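Local atomic coordinates of possible translation initiation inhibitor (Rhodopseudomonas palustris, PDB entry 3LME), a protein that is of unknown function but belongs to the YjgF-like (L-PSP) family of small alpha/beta proteins that assemble as trimers. Residues Asp48-Ile52 / Tyr86-Lys92; Asp72-Leu76 / Pro104-Val108; Thr77-Val83 / Thr107-Pro112. The protein carries 1 engineered substitution. One frame throughout, in Å; residues are numbered along the deposited sequence.

Contact 1. Residues Asp48-Ile52 / Tyr86-Lys92; sequences DEARI and YRPVVNK
Ile-52 and Val-89 meet through their first torsions: CG1 of Ile-52 stands beside its own backbone N (chi1 -79°) and carries CD1 outward, while CG1 of Val-89 is anti to the backbone N (chi1 -176°) and reaches back to it. The gap from Ile-52 CD1 to Val-89 CG1 is 3.5 Å. The same CD1 of Ile-52 also lies 4.2 Å from Val-90 CG2 and 4.3 Å from Tyr-86 CB, so one methyl serves three residues of the second helix. Val-89 CG1 in turn packs on the backbone of the first helix, 3.8 Å from Glu-49 CA. These residues join the first turn of helix 48-64 to residues 86-92 of helix 83-98, the two helices laid against the sheet in this alpha/beta fold; the short axes approach to 9.6 Å and cross at -58°. At one flank the carboxylate of Asp-48 stands nearly perpendicular to the Tyr-86 ring and meets its edge, with Asp-48 OD1 3.9 Å from Tyr-86 CE1. At the exposed flank the extended side chain of Glu-49 reaches a salt bridge, Glu-49 OE2 to Lys-92 NZ at 3.1 Å, in which the ammonium approaches from above the carboxylate plane. Lys-92 NZ also forms a salt bridge with Asp-96 of its own helix.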
ATOM      1  N   ASP A  48      -6.965  -6.899  23.376  1.00 49.11           N
ATOM      2  CA  ASP A  48      -6.034  -6.199  22.519  1.00 49.02           C
ATOM      3  C   ASP A  48      -5.104  -7.153  21.781  1.00 49.13           C
ATOM      4  O   ASP A  48      -5.021  -7.138  20.560  1.00 50.05           O
ATOM      5  CB  ASP A  48      -5.169  -5.287  23.370  1.00 49.61           C
ATOM      6  CG  ASP A  48      -5.836  -3.964  23.718  1.00 50.67           C
ATOM      7  OD1 ASP A  48      -6.981  -3.731  23.280  1.00 52.22           O
ATOM      8  OD2 ASP A  48      -5.195  -3.151  24.441  1.00 51.23           O
ATOM      9  N   GLU A  49      -4.373  -7.963  22.525  1.00 48.59           N
ATOM     10  CA  GLU A  49      -3.343  -8.797  21.948  1.00 48.36           C
ATOM     11  C   GLU A  49      -3.920 -10.021  21.191  1.00 48.30           C
ATOM     12  O   GLU A  49      -3.434 -10.413  20.135  1.00 48.36           O
ATOM     13  CB  GLU A  49      -2.405  -9.195  23.067  1.00 48.15           C
ATOM     14  CG  GLU A  49      -1.289 -10.104  22.689  1.00 50.50           C
ATOM     15  CD  GLU A  49      -0.359 -10.319  23.864  1.00 54.52           C
ATOM     16  OE1 GLU A  49      -0.147  -9.333  24.625  1.00 54.23           O
ATOM     17  OE2 GLU A  49       0.151 -11.460  24.021  1.00 54.18           O
ATOM     18  N   ALA A  50      -4.982 -10.606  21.731  1.00 48.31           N
ATOM     19  CA  ALA A  50      -5.686 -11.681  21.072  1.00 47.12           C
ATOM     20  C   ALA A  50      -6.164 -11.172  19.733  1.00 47.02           C
ATOM     21  O   ALA A  50      -6.095 -11.895  18.754  1.00 48.10           O
ATOM     22  CB  ALA A  50      -6.848 -12.153  21.923  1.00 46.43           C
ATOM     23  N   ARG A  51      -6.617  -9.919  19.677  1.00 46.82           N
ATOM     24  CA  ARG A  51      -7.152  -9.331  18.440  1.00 46.26           C
ATOM     25  C   ARG A  51      -6.113  -9.219  17.352  1.00 45.50           C
ATOM     26  O   ARG A  51      -6.344  -9.611  16.217  1.00 45.45           O
ATOM     27  CB  ARG A  51      -7.690  -7.951  18.715  1.00 46.51           C
ATOM     28  CG  ARG A  51      -8.528  -7.416  17.613  1.00 50.01           C
ATOM     29  CD  ARG A  51      -9.972  -7.877  17.734  1.00 57.43           C
ATOM     30  NE  ARG A  51     -10.840  -6.744  17.455  1.00 64.57           N
ATOM     31  CZ  ARG A  51     -11.424  -5.997  18.393  1.00 66.52           C
ATOM     32  NH1 ARG A  51     -12.179  -4.962  18.026  1.00 68.30           N
ATOM     33  NH2 ARG A  51     -11.281  -6.300  19.680  1.00 65.02           N
ATOM     34  N   ILE A  52      -4.961  -8.679  17.718  1.00 44.87           N
ATOM     35  CA  ILE A  52      -3.874  -8.505  16.806  1.00 44.24           C
ATOM     36  C   ILE A  52      -3.237  -9.829  16.394  1.00 44.80           C
ATOM     37  O   ILE A  52      -2.970 -10.028  15.184  1.00 45.48           O
ATOM     38  CB  ILE A  52      -2.855  -7.541  17.380  1.00 44.22           C
ATOM     39  CG1 ILE A  52      -3.361  -6.113  17.179  1.00 43.05           C
ATOM     40  CG2 ILE A  52      -1.503  -7.717  16.689  1.00 43.54           C
ATOM     41  CD1 ILE A  52      -2.771  -5.134  18.117  1.00 43.40           C
ATOM     42  N   TYR A  86      -1.063   0.644  20.219  1.00 53.74           N
ATOM     43  CA  TYR A  86      -0.952  -0.670  19.607  1.00 53.87           C
ATOM     44  C   TYR A  86       0.372  -1.005  18.933  1.00 53.84           C
ATOM     45  O   TYR A  86       0.651  -2.175  18.652  1.00 54.65           O
ATOM     46  CB  TYR A  86      -2.105  -0.897  18.648  1.00 53.82           C
ATOM     47  CG  TYR A  86      -3.430  -0.679  19.317  1.00 55.56           C
ATOM     48  CD1 TYR A  86      -3.810  -1.444  20.417  1.00 56.67           C
ATOM     49  CD2 TYR A  86      -4.297   0.309  18.867  1.00 56.32           C
ATOM     50  CE1 TYR A  86      -5.019  -1.237  21.039  1.00 57.23           C
ATOM     51  CE2 TYR A  86      -5.500   0.527  19.478  1.00 56.25           C
ATOM     52  CZ  TYR A  86      -5.858  -0.247  20.561  1.00 58.04           C
ATOM     53  OH  TYR A  86      -7.067  -0.017  21.170  1.00 59.97           O
ATOM     54  N   ARG A  87       1.201  -0.010  18.676  1.00 53.08           N
ATOM     55  CA  ARG A  87       2.472  -0.312  18.079  1.00 52.46           C
ATOM     56  C   ARG A  87       3.223  -1.320  18.962  1.00 51.61           C
ATOM     57  O   ARG A  87       3.734  -2.305  18.450  1.00 51.42           O
ATOM     58  CB  ARG A  87       3.287   0.949  17.825  1.00 52.50           C
ATOM     59  CG  ARG A  87       4.228   0.800  16.667  1.00 54.39           C
ATOM     60  CD  ARG A  87       5.499   1.545  16.877  1.00 58.94           C
ATOM     61  NE  ARG A  87       6.198   1.132  18.116  1.00 63.99           N
ATOM     62  CZ  ARG A  87       6.381   1.913  19.196  1.00 63.64           C
ATOM     63  NH1 ARG A  87       7.046   1.445  20.257  1.00 61.77           N
ATOM     64  NH2 ARG A  87       5.913   3.165  19.212  1.00 61.07           N
ATOM     65  N   PRO A  88       3.265  -1.096  20.291  1.00 50.78           N
ATOM     66  CA  PRO A  88       3.948  -2.086  21.142  1.00 50.25           C
ATOM     67  C   PRO A  88       3.297  -3.490  21.122  1.00 49.68           C
ATOM     68  O   PRO A  88       3.983  -4.508  21.342  1.00 49.46           O
ATOM     69  CB  PRO A  88       3.862  -1.482  22.556  1.00 49.99           C
ATOM     70  CG  PRO A  88       2.952  -0.300  22.443  1.00 50.32           C
ATOM     71  CD  PRO A  88       2.947   0.138  21.029  1.00 50.63           C
ATOM     72  N   VAL A  89       1.994  -3.538  20.870  1.00 48.42           N
ATOM     73  CA  VAL A  89       1.308  -4.804  20.833  1.00 47.35           C
ATOM     74  C   VAL A  89       1.721  -5.523  19.548  1.00 47.00           C
ATOM     75  O   VAL A  89       2.150  -6.685  19.594  1.00 47.92           O
ATOM     76  CB  VAL A  89      -0.228  -4.639  20.943  1.00 47.89           C
ATOM     77  CG1 VAL A  89      -0.902  -5.999  20.988  1.00 46.11           C
ATOM     78  CG2 VAL A  89      -0.621  -3.781  22.189  1.00 46.66           C
ATOM     79  N   VAL A  90       1.635  -4.826  18.417  1.00 45.27           N
ATOM     80  CA  VAL A  90       2.116  -5.348  17.134  1.00 43.84           C
ATOM     81  C   VAL A  90       3.572  -5.840  17.253  1.00 43.80           C
ATOM     82  O   VAL A  90       3.943  -6.908  16.760  1.00 43.40           O
ATOM     83  CB  VAL A  90       1.974  -4.269  16.018  1.00 43.61           C
ATOM     84  CG1 VAL A  90       2.584  -4.730  14.719  1.00 43.44           C
ATOM     85  CG2 VAL A  90       0.531  -3.908  15.803  1.00 41.48           C
ATOM     86  N   ASN A  91       4.401  -5.063  17.929  1.00 44.09           N
ATOM     87  CA  ASN A  91       5.751  -5.506  18.206  1.00 44.65           C
ATOM     88  C   ASN A  91       5.748  -6.852  18.932  1.00 45.27           C
ATOM     89  O   ASN A  91       6.328  -7.835  18.440  1.00 45.81           O
ATOM     90  CB  ASN A  91       6.530  -4.439  18.971  1.00 44.03           C
ATOM     91  CG  ASN A  91       6.809  -3.212  18.126  1.00 45.39           C
ATOM     92  OD1 ASN A  91       6.699  -3.219  16.891  1.00 45.00           O
ATOM     93  ND2 ASN A  91       7.169  -2.140  18.790  1.00 48.88           N
ATOM     94  N   LYS A  92       5.050  -6.908  20.065  1.00 45.21           N
ATOM     95  CA  LYS A  92       5.000  -8.102  20.877  1.00 45.71           C
ATOM     96  C   LYS A  92       4.482  -9.311  20.054  1.00 45.93           C
ATOM     97  O   LYS A  92       5.055 -10.411  20.089  1.00 45.94           O
ATOM     98  CB  LYS A  92       4.138  -7.801  22.102  1.00 45.89           C
ATOM     99  CG  LYS A  92       3.572  -8.966  22.819  1.00 48.15           C
ATOM    100  CD  LYS A  92       4.372  -9.323  24.072  1.00 53.61           C
ATOM    101  CE  LYS A  92       4.375 -10.870  24.289  1.00 56.35           C
ATOM    102  NZ  LYS A  92       3.224 -11.633  23.632  1.00 54.85           N
TER

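Contact 2. Residues Asp72-Leu76 / Pro104-Val108. With SO4 (sulfate ion), chain N.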
ATOM      1  N   ASP A  72       8.137 -15.543   3.797  1.00 48.70           N
ATOM      2  CA  ASP A  72       7.990 -15.011   2.455  1.00 47.45           C
ATOM      3  C   ASP A  72       7.419 -13.601   2.423  1.00 46.82           C
ATOM      4  O   ASP A  72       7.127 -13.120   1.330  1.00 47.65           O
ATOM      5  CB  ASP A  72       7.082 -15.934   1.619  1.00 47.25           C
ATOM      6  CG  ASP A  72       7.626 -17.362   1.519  1.00 48.01           C
ATOM      7  OD1 ASP A  72       8.840 -17.520   1.703  1.00 47.38           O
ATOM      8  OD2 ASP A  72       6.858 -18.325   1.262  1.00 48.33           O
ATOM      9  N   ALA A  73       7.235 -12.934   3.571  1.00 45.55           N
ATOM     10  CA  ALA A  73       6.590 -11.603   3.571  1.00 44.78           C
ATOM     11  C   ALA A  73       7.510 -10.527   3.022  1.00 44.55           C
ATOM     12  O   ALA A  73       8.592 -10.353   3.531  1.00 45.31           O
ATOM     13  CB  ALA A  73       6.139 -11.223   4.931  1.00 44.35           C
ATOM     14  N   VAL A  74       7.109  -9.818   1.971  1.00 44.59           N
ATOM     15  CA  VAL A  74       7.925  -8.693   1.479  1.00 44.41           C
ATOM     16  C   VAL A  74       7.392  -7.344   1.914  1.00 44.50           C
ATOM     17  O   VAL A  74       8.130  -6.376   1.876  1.00 44.76           O
ATOM     18  CB  VAL A  74       8.154  -8.686  -0.036  1.00 44.00           C
ATOM     19  CG1 VAL A  74       8.895  -9.945  -0.469  1.00 45.40           C
ATOM     20  CG2 VAL A  74       6.855  -8.588  -0.765  1.00 43.64           C
ATOM     21  N   ARG A  75       6.128  -7.263   2.325  1.00 44.22           N
ATOM     22  CA  ARG A  75       5.636  -6.011   2.903  1.00 44.92           C
ATOM     23  C   ARG A  75       4.432  -6.207   3.786  1.00 44.99           C
ATOM     24  O   ARG A  75       3.497  -6.911   3.409  1.00 45.22           O
ATOM     25  CB  ARG A  75       5.278  -4.970   1.826  1.00 44.91           C
ATOM     26  CG  ARG A  75       4.946  -3.602   2.401  1.00 44.68           C
ATOM     27  CD  ARG A  75       4.254  -2.698   1.361  1.00 47.30           C
ATOM     28  NE  ARG A  75       5.164  -2.333   0.283  1.00 45.99           N
ATOM     29  CZ  ARG A  75       6.233  -1.557   0.438  1.00 45.62           C
ATOM     30  NH1 ARG A  75       7.027  -1.303  -0.599  1.00 46.03           N
ATOM     31  NH2 ARG A  75       6.516  -1.049   1.626  1.00 44.71           N
ATOM     32  N   LEU A  76       4.450  -5.544   4.938  1.00 44.70           N
ATOM     33  CA  LEU A  76       3.314  -5.523   5.830  1.00 44.74           C
ATOM     34  C   LEU A  76       2.903  -4.079   6.051  1.00 45.09           C
ATOM     35  O   LEU A  76       3.733  -3.260   6.440  1.00 45.99           O
ATOM     36  CB  LEU A  76       3.690  -6.169   7.161  1.00 44.72           C
ATOM     37  CG  LEU A  76       4.104  -7.647   7.154  1.00 43.99           C
ATOM     38  CD1 LEU A  76       4.391  -8.094   8.556  1.00 42.11           C
ATOM     39  CD2 LEU A  76       3.002  -8.499   6.575  1.00 42.77           C
ATOM     40  N   PRO A 104       9.956  -8.900   8.323  1.00 44.56           N
ATOM     41  CA  PRO A 104       9.631  -8.282   7.030  1.00 43.68           C
ATOM     42  C   PRO A 104       9.642  -6.753   7.081  1.00 43.59           C
ATOM     43  O   PRO A 104       9.500  -6.177   8.163  1.00 44.02           O
ATOM     44  CB  PRO A 104       8.218  -8.759   6.743  1.00 42.90           C
ATOM     45  CG  PRO A 104       7.829  -9.606   7.911  1.00 44.98           C
ATOM     46  CD  PRO A 104       8.755  -9.332   9.038  1.00 44.22           C
ATOM     47  N   PRO A 105       9.826  -6.090   5.921  1.00 43.10           N
ATOM     48  CA  PRO A 105       9.669  -4.652   5.841  1.00 42.55           C
ATOM     49  C   PRO A 105       8.234  -4.287   6.221  1.00 42.86           C
ATOM     50  O   PRO A 105       7.300  -5.000   5.872  1.00 42.32           O
ATOM     51  CB  PRO A 105       9.897  -4.355   4.361  1.00 42.14           C
ATOM     52  CG  PRO A 105      10.611  -5.529   3.842  1.00 42.60           C
ATOM     53  CD  PRO A 105      10.073  -6.680   4.594  1.00 42.90           C
ATOM     54  N   ARG A 106       8.057  -3.162   6.903  1.00 43.66           N
ATOM     55  CA  ARG A 106       6.819  -2.922   7.598  1.00 44.54           C
ATOM     56  C   ARG A 106       6.533  -1.443   7.678  1.00 45.49           C
ATOM     57  O   ARG A 106       7.435  -0.655   7.853  1.00 46.51           O
ATOM     58  CB  ARG A 106       6.945  -3.495   9.017  1.00 44.17           C
ATOM     59  CG  ARG A 106       5.877  -3.068   9.973  1.00 44.67           C
ATOM     60  CD  ARG A 106       6.137  -3.578  11.363  1.00 45.72           C
ATOM     61  NE  ARG A 106       6.771  -2.607  12.236  1.00 43.97           N
ATOM     62  CZ  ARG A 106       6.787  -2.730  13.554  1.00 45.55           C
ATOM     63  NH1 ARG A 106       7.390  -1.822  14.311  1.00 44.59           N
ATOM     64  NH2 ARG A 106       6.191  -3.776  14.120  1.00 47.22           N
ATOM     65  N   THR A 107       5.266  -1.066   7.592  1.00 46.29           N
ATOM     66  CA  THR A 107       4.873   0.302   7.861  1.00 46.62           C
ATOM     67  C   THR A 107       3.622   0.334   8.752  1.00 46.53           C
ATOM     68  O   THR A 107       2.653  -0.334   8.442  1.00 46.70           O
ATOM     69  CB  THR A 107       4.752   1.114   6.537  1.00 46.38           C
ATOM     70  OG1 THR A 107       4.055   2.327   6.783  1.00 47.10           O
ATOM     71  CG2 THR A 107       4.012   0.335   5.477  1.00 47.95           C
ATOM     72  N   VAL A 108       3.675   1.072   9.867  1.00 47.12           N
ATOM     73  CA  VAL A 108       2.560   1.179  10.835  1.00 47.99           C
ATOM     74  C   VAL A 108       1.978   2.605  10.884  1.00 48.71           C
ATOM     75  O   VAL A 108       2.641   3.532  11.332  1.00 49.48           O
ATOM     76  CB  VAL A 108       2.997   0.763  12.310  1.00 48.31           C
ATOM     77  CG1 VAL A 108       1.855   0.904  13.289  1.00 46.82           C
ATOM     78  CG2 VAL A 108       3.535  -0.675  12.390  1.00 47.83           C
TER
HETATM   79  S   SO4 N  15       6.651   2.759  11.472  0.50 54.84           S
HETATM   80  O1  SO4 N  15       5.551   2.750  10.518  0.50 52.04           O
HETATM   81  O2  SO4 N  15       7.752   1.892  10.982  0.50 55.12           O
HETATM   82  O3  SO4 N  15       7.116   4.125  11.687  0.50 53.58           O
HETATM   83  O4  SO4 N  15       6.189   2.246  12.768  0.50 54.91           O
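Leu-76 and Pro-104 meet on the buried face: Leu-76 CG stands beside its backbone N (chi1 -62°), which brings Leu-76 CD1 to 3.8 Å from Pro-104 CG. Ala-73 completes this tight patch, Ala-73 CB lying 3.7 Å from Pro-104 CB, and helix 83-98 covers it through Gln-94 on Leu-76 and Trp-98 on Pro-104. Leu-76 pairs with Arg-106 in one parallel bridge: Leu-76 N donates to Pro-105 O (3.0 Å), and Thr-107 N donates to Leu-76 O (2.9 Å). Before this bridge, Pro-105 CG rests 3.3 Å from Val-74 O, and the tertiary amide nitrogen of Pro-105 carries no hydrogen. Val-74 and Arg-75 both pair with Thr-125 of the neighbouring strand 120-127, a classic beta bulge. Little of the partly exposed arginines packs across the contact, because their ends go to other partners: Arg-106 to Gln-94, Asn-91 and, by a salt bridge from NH1, a sulfate; Arg-75 to Thr-125 of the second subunit. Farther along, Val-108 N donates to O1 of another sulfate (2.6 Å, 162° at the hydrogen), which His-35 of the second subunit also holds. Both ions probably came from the crystallisation liquor. Apolar contacts thus close the inner face, while the polar margin is consistent with anion binding at the subunit interface.

Contact 3. Residues Thr77-Val83 / Thr107-Pro112; sequences TVFVTDV and TVLQVP. With SO4 (sulfate ion), chain N.
Gln-110 reaches from strand 106-110 across the turn after strand 73-80 to Val-83. Gln-110 CB lies 4.1 Å from Val-83 CB, and Gln-110 CG, anti to the backbone N (chi1 -164°), passes 3.6 Å from Thr-81 O. The extended chain then delivers Gln-110 OE1 to Val-83 N, which donates to it over 3.1 Å, tilted 32° from the amide carbonyl plane; Gln-110 NE2 lies 4.1 Å from Thr-81 O. Because Val-83 opens helix 83-98, this amide oxygen takes an N-H that has no helical acceptor before it. Asp-82 is the N-cap, and its OD1 accepts a weak hydrogen bond from Lys-85 N. Behind the turn the strands run parallel in register, pairing Thr-77 to Val-80 with Thr-107 to Gln-110. The straightest link is Val-80 N to Leu-109 O, 3.0 Å and 174° at the hydrogen; the last, Val-111 N to Val-80 O, is weak. On one face Thr-77 and Thr-107 lie side by side, CG2 to CG2 3.5 Å, and next to them Leu-109 CD1 meets Phe-79 CE1. Val-83 CG2 packs on Val-108 CG1 (3.9 Å) on the other. The pair forms the two strands of a beta-alpha-beta crossover, with helix 83-98 between them in sequence and strand 120-127 antiparallel on the far side of strand 73-80.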
ATOM      1  N   THR A  77       1.643  -3.742   5.784  1.00 44.87           N
ATOM      2  CA  THR A  77       1.162  -2.403   6.110  1.00 44.45           C
ATOM      3  C   THR A  77       0.106  -2.534   7.199  1.00 44.30           C
ATOM      4  O   THR A  77      -0.991  -3.019   6.967  1.00 43.73           O
ATOM      5  CB  THR A  77       0.650  -1.635   4.849  1.00 44.84           C
ATOM      6  OG1 THR A  77       1.541  -1.873   3.739  1.00 45.43           O
ATOM      7  CG2 THR A  77       0.579  -0.125   5.114  1.00 43.50           C
ATOM      8  N   VAL A  78       0.471  -2.165   8.414  1.00 44.46           N
ATOM      9  CA  VAL A  78      -0.463  -2.248   9.522  1.00 44.60           C
ATOM     10  C   VAL A  78      -1.115  -0.892   9.737  1.00 45.45           C
ATOM     11  O   VAL A  78      -0.432   0.117   9.972  1.00 45.72           O
ATOM     12  CB  VAL A  78       0.219  -2.708  10.808  1.00 44.43           C
ATOM     13  CG1 VAL A  78      -0.811  -3.242  11.806  1.00 43.72           C
ATOM     14  CG2 VAL A  78       1.213  -3.777  10.501  1.00 43.51           C
ATOM     15  N   PHE A  79      -2.437  -0.866   9.610  1.00 46.13           N
ATOM     16  CA  PHE A  79      -3.230   0.300   9.982  1.00 46.64           C
ATOM     17  C   PHE A  79      -3.880   0.035  11.336  1.00 46.94           C
ATOM     18  O   PHE A  79      -4.560  -0.971  11.540  1.00 47.27           O
ATOM     19  CB  PHE A  79      -4.300   0.577   8.933  1.00 46.64           C
ATOM     20  CG  PHE A  79      -3.792   0.536   7.524  1.00 47.45           C
ATOM     21  CD1 PHE A  79      -3.342   1.691   6.903  1.00 46.29           C
ATOM     22  CD2 PHE A  79      -3.767  -0.659   6.815  1.00 48.86           C
ATOM     23  CE1 PHE A  79      -2.865   1.666   5.599  1.00 47.07           C
ATOM     24  CE2 PHE A  79      -3.297  -0.696   5.481  1.00 49.58           C
ATOM     25  CZ  PHE A  79      -2.844   0.477   4.886  1.00 49.66           C
ATOM     26  N   VAL A  80      -3.643   0.933  12.271  1.00 47.17           N
ATOM     27  CA  VAL A  80      -4.231   0.832  13.577  1.00 47.19           C
ATOM     28  C   VAL A  80      -4.926   2.147  13.951  1.00 48.05           C
ATOM     29  O   VAL A  80      -4.859   3.160  13.248  1.00 47.73           O
ATOM     30  CB  VAL A  80      -3.179   0.463  14.663  1.00 47.20           C
ATOM     31  CG1 VAL A  80      -2.321  -0.686  14.210  1.00 45.99           C
ATOM     32  CG2 VAL A  80      -2.320   1.669  15.013  1.00 46.63           C
ATOM     33  N   THR A  81      -5.566   2.107  15.106  1.00 48.76           N
ATOM     34  CA  THR A  81      -6.511   3.094  15.523  1.00 49.12           C
ATOM     35  C   THR A  81      -5.896   4.055  16.532  1.00 49.94           C
ATOM     36  O   THR A  81      -6.397   5.187  16.711  1.00 49.87           O
ATOM     37  CB  THR A  81      -7.764   2.359  16.020  1.00 48.99           C
ATOM     38  OG1 THR A  81      -8.794   2.603  15.069  1.00 48.37           O
ATOM     39  CG2 THR A  81      -8.216   2.771  17.451  1.00 48.72           C
ATOM     40  N   ASP A  82      -4.803   3.598  17.159  1.00 50.30           N
ATOM     41  CA  ASP A  82      -4.044   4.358  18.143  1.00 50.63           C
ATOM     42  C   ASP A  82      -2.614   3.824  18.093  1.00 50.53           C
ATOM     43  O   ASP A  82      -2.260   2.888  18.777  1.00 51.13           O
ATOM     44  CB  ASP A  82      -4.686   4.201  19.535  1.00 50.90           C
ATOM     45  CG  ASP A  82      -3.993   5.034  20.640  1.00 53.03           C
ATOM     46  OD1 ASP A  82      -2.923   5.663  20.418  1.00 54.96           O
ATOM     47  OD2 ASP A  82      -4.539   5.041  21.764  1.00 53.75           O
ATOM     48  N   VAL A  83      -1.785   4.418  17.256  1.00 50.88           N
ATOM     49  CA  VAL A  83      -0.404   3.976  17.128  1.00 50.90           C
ATOM     50  C   VAL A  83       0.325   3.977  18.479  1.00 50.97           C
ATOM     51  O   VAL A  83       1.005   3.023  18.818  1.00 51.15           O
ATOM     52  CB  VAL A  83       0.354   4.755  15.995  1.00 50.87           C
ATOM     53  CG1 VAL A  83       0.683   6.191  16.407  1.00 51.06           C
ATOM     54  CG2 VAL A  83       1.598   4.010  15.564  1.00 50.77           C
ATOM     55  N   THR A 107       5.266  -1.066   7.592  1.00 46.29           N
ATOM     56  CA  THR A 107       4.873   0.302   7.861  1.00 46.62           C
ATOM     57  C   THR A 107       3.622   0.334   8.752  1.00 46.53           C
ATOM     58  O   THR A 107       2.653  -0.334   8.442  1.00 46.70           O
ATOM     59  CB  THR A 107       4.752   1.114   6.537  1.00 46.38           C
ATOM     60  OG1 THR A 107       4.055   2.327   6.783  1.00 47.10           O
ATOM     61  CG2 THR A 107       4.012   0.335   5.477  1.00 47.95           C
ATOM     62  N   VAL A 108       3.675   1.072   9.867  1.00 47.12           N
ATOM     63  CA  VAL A 108       2.560   1.179  10.835  1.00 47.99           C
ATOM     64  C   VAL A 108       1.978   2.605  10.884  1.00 48.71           C
ATOM     65  O   VAL A 108       2.641   3.532  11.332  1.00 49.48           O
ATOM     66  CB  VAL A 108       2.997   0.763  12.310  1.00 48.31           C
ATOM     67  CG1 VAL A 108       1.855   0.904  13.289  1.00 46.82           C
ATOM     68  CG2 VAL A 108       3.535  -0.675  12.390  1.00 47.83           C
ATOM     69  N   LEU A 109       0.738   2.792  10.443  1.00 49.55           N
ATOM     70  CA  LEU A 109       0.118   4.140  10.500  1.00 50.26           C
ATOM     71  C   LEU A 109      -1.122   4.165  11.354  1.00 50.26           C
ATOM     72  O   LEU A 109      -1.823   3.160  11.452  1.00 50.27           O
ATOM     73  CB  LEU A 109      -0.280   4.640   9.115  1.00 50.09           C
ATOM     74  CG  LEU A 109       0.513   4.038   7.973  1.00 51.50           C
ATOM     75  CD1 LEU A 109      -0.459   3.675   6.907  1.00 53.52           C
ATOM     76  CD2 LEU A 109       1.566   4.993   7.472  1.00 51.77           C
ATOM     77  N   GLN A 110      -1.395   5.318  11.959  1.00 50.72           N
ATOM     78  CA  GLN A 110      -2.675   5.533  12.626  1.00 51.51           C
ATOM     79  C   GLN A 110      -3.705   5.970  11.606  1.00 52.30           C
ATOM     80  O   GLN A 110      -3.379   6.619  10.619  1.00 53.39           O
ATOM     81  CB  GLN A 110      -2.554   6.568  13.728  1.00 50.80           C
ATOM     82  CG  GLN A 110      -3.708   6.583  14.691  1.00 49.68           C
ATOM     83  CD  GLN A 110      -3.460   7.547  15.836  1.00 49.72           C
ATOM     84  OE1 GLN A 110      -2.501   7.382  16.605  1.00 48.78           O
ATOM     85  NE2 GLN A 110      -4.311   8.581  15.946  1.00 47.73           N
ATOM     86  N   VAL A 111      -4.957   5.634  11.852  1.00 53.12           N
ATOM     87  CA  VAL A 111      -6.002   5.876  10.877  1.00 53.54           C
ATOM     88  C   VAL A 111      -7.289   6.092  11.694  1.00 54.44           C
ATOM     89  O   VAL A 111      -7.351   5.656  12.831  1.00 54.83           O
ATOM     90  CB  VAL A 111      -5.991   4.696   9.877  1.00 53.29           C
ATOM     91  CG1 VAL A 111      -7.186   3.788  10.029  1.00 52.65           C
ATOM     92  CG2 VAL A 111      -5.839   5.203   8.471  1.00 53.03           C
ATOM     93  N   PRO A 112      -8.293   6.819  11.175  1.00 55.74           N
ATOM     94  CA  PRO A 112      -9.412   7.065  12.113  1.00 56.71           C
ATOM     95  C   PRO A 112     -10.430   5.924  12.238  1.00 57.72           C
ATOM     96  O   PRO A 112     -10.884   5.638  13.336  1.00 57.63           O
ATOM     97  CB  PRO A 112     -10.090   8.327  11.540  1.00 56.53           C
ATOM     98  CG  PRO A 112      -9.126   8.874  10.511  1.00 56.34           C
ATOM     99  CD  PRO A 112      -8.420   7.661   9.976  1.00 55.77           C
TER
HETATM  100  S   SO4 N  15       6.651   2.759  11.472  0.50 54.84           S
HETATM  101  O1  SO4 N  15       5.551   2.750  10.518  0.50 52.04           O
HETATM  102  O2  SO4 N  15       7.752   1.892  10.982  0.50 55.12           O
HETATM  103  O3  SO4 N  15       7.116   4.125  11.687  0.50 53.58           O
HETATM  104  O4  SO4 N  15       6.189   2.246  12.768  0.50 54.91           O

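Overall arrangement
Contacts 2 and 3 are successive parts of one parallel strand pair, 73-80 with 106-110, and share Thr-107 and Val-108; both are largely buried. Contact 1 lies in the helical layer and is only partly buried, with exposed charged residues at its rim. Helix 83-98, which supplies half of contact 1, is also the crossover linking the two strands: Val-90 packs on Val-78 of contact 3 and on Arg-106 of contact 2. The chemistry follows the place. Backbone hydrogen bonds dominate contact 3, contact 2 has two of them, with Pro-105 unable to donate, and contact 1 relies on aliphatic side chains plus a salt bridge. All three reach the second subunit, contact 1 only through Arg-87 and Asn-91, which do not touch residues 48-52.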